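Local coordinates for protein transcriptional regulator (Bacillus halodurans, PDB 1Z4E) that acts as a transcriptional regulator with the GNAT acetyltransferase fold, and may transfer acyl groups as its family generally does, at the interface of chains A and B. Residues are numbered along the deposited sequence; one frame, centred on the assembly and turned at random. Chains: chain A/B, transcriptional regulator.

The interface of chains A and B. Residues chain A 31, 150, 152; chain B 80, 121.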
loop_
_atom_site.group_PDB
_atom_site.type_symbol
_atom_site.label_atom_id
_atom_site.label_comp_id
_atom_site.label_asym_id
_atom_site.label_seq_id
_atom_site.Cartn_x
_atom_site.Cartn_y
_atom_site.Cartn_z
ATOM N N ARG A 31 1.416 13.043 -15.242
ATOM C CA ARG A 31 2.533 12.364 -14.593
ATOM C C ARG A 31 3.263 11.328 -15.443
ATOM O O ARG A 31 4.414 10.992 -15.165
ATOM C CB ARG A 31 2.032 11.688 -13.316
ATOM C CG ARG A 31 1.424 12.632 -12.285
ATOM C CD ARG A 31 2.487 13.499 -11.615
ATOM N NE ARG A 31 1.976 14.161 -10.414
ATOM C CZ ARG A 31 2.736 14.796 -9.525
ATOM N NH1 ARG A 31 4.051 14.861 -9.698
ATOM N NH2 ARG A 31 2.182 15.361 -8.458
ATOM N N LYS A 150 -0.422 11.338 0.755
ATOM C CA LYS A 150 0.712 11.180 -0.151
ATOM C C LYS A 150 1.697 12.336 0.011
ATOM O O LYS A 150 1.306 13.451 0.362
ATOM C CB LYS A 150 0.249 11.162 -1.611
ATOM C CG LYS A 150 -0.958 10.294 -1.920
ATOM C CD LYS A 150 -0.619 8.831 -2.026
ATOM C CE LYS A 150 -1.805 8.056 -2.601
ATOM N NZ LYS A 150 -1.598 6.595 -2.479
ATOM N N HIS A 152 5.063 13.657 -2.305
ATOM C CA HIS A 152 5.943 13.464 -3.451
ATOM C C HIS A 152 7.279 14.150 -3.191
ATOM O O HIS A 152 7.324 15.233 -2.610
ATOM C CB HIS A 152 5.309 14.045 -4.713
ATOM C CG HIS A 152 4.031 13.378 -5.113
ATOM N ND1 HIS A 152 2.888 13.432 -4.343
ATOM C CD2 HIS A 152 3.711 12.650 -6.210
ATOM C CE1 HIS A 152 1.920 12.769 -4.949
ATOM N NE2 HIS A 152 2.392 12.285 -6.083
ATOM N N TYR B 80 3.667 6.799 -12.605
ATOM C CA TYR B 80 4.689 7.805 -12.353
ATOM C C TYR B 80 5.968 7.398 -13.064
ATOM O O TYR B 80 7.071 7.500 -12.517
ATOM C CB TYR B 80 4.923 7.958 -10.848
ATOM C CG TYR B 80 3.814 8.726 -10.169
ATOM C CD1 TYR B 80 3.724 10.110 -10.304
ATOM C CD2 TYR B 80 2.830 8.069 -9.432
ATOM C CE1 TYR B 80 2.680 10.822 -9.726
ATOM C CE2 TYR B 80 1.776 8.775 -8.849
ATOM C CZ TYR B 80 1.710 10.153 -9.003
ATOM O OH TYR B 80 0.680 10.867 -8.439
ATOM N N LEU B 121 7.930 8.817 -4.043
ATOM C CA LEU B 121 6.742 9.156 -3.272
ATOM C C LEU B 121 6.611 8.259 -2.036
ATOM O O LEU B 121 7.032 7.106 -2.052
ATOM C CB LEU B 121 5.516 8.993 -4.179
ATOM C CG LEU B 121 4.117 8.791 -3.605
ATOM C CD1 LEU B 121 3.706 9.993 -2.771
ATOM C CD2 LEU B 121 3.143 8.580 -4.761
#
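A:His152 and B:Tyr80 join across the two chains by a hydrogen bond, the imidazole NE2 donating to the phenol OH at 3.2 Å. The protein has the GNAT fold, and the last strand of chain A, 147-152, meets strand 121-127 of chain B through an antiparallel bridge between A:His152 and B:Leu121, part of a two-fold symmetric interface that may be the one used in solution. The bond is nearly straight, 169° at the hydrogen, and the phenol oxygen lies close to the imidazole plane. The two rings meet edge to face, their planes 64° apart. Tyrosine suits this place because its rigid aromatic side chain carries a hydroxyl far enough from helix 79-82 to reach the histidine.

Apolar contacts flank the bond. Strand pairing sets the side chains of A:His152 and B:Leu121 alongside each other, pointing the same way, and methyl CD1 of B:Leu121 sits over the imidazole face, 3.9 Å from the ring centroid. With CG anti to the backbone N (chi1 158°), the branched leucine end lays a methyl on that flat face, and the same CD1 touches CB of A:Lys150 at 3.8 Å, the lysine offering its aliphatic base. Histidine thus serves twice, with a flat face for the methyl and a polar edge for the phenol. Replacing A:His152 with an alanine would probably leave the hydroxyl of B:Tyr80 without this donor and CD1 of B:Leu121 without the ring it packs on.

On the other imidazole face lies A:Arg31, poorly ordered and so only approximately placed, its guanidinium NH2 offset toward the rim. Arginine's long stem suits this span: CB, CG and CD pass the CE1 side of the B:Tyr80 ring, CD modelled 3.3 Å from CE1, with NE at the ring edge.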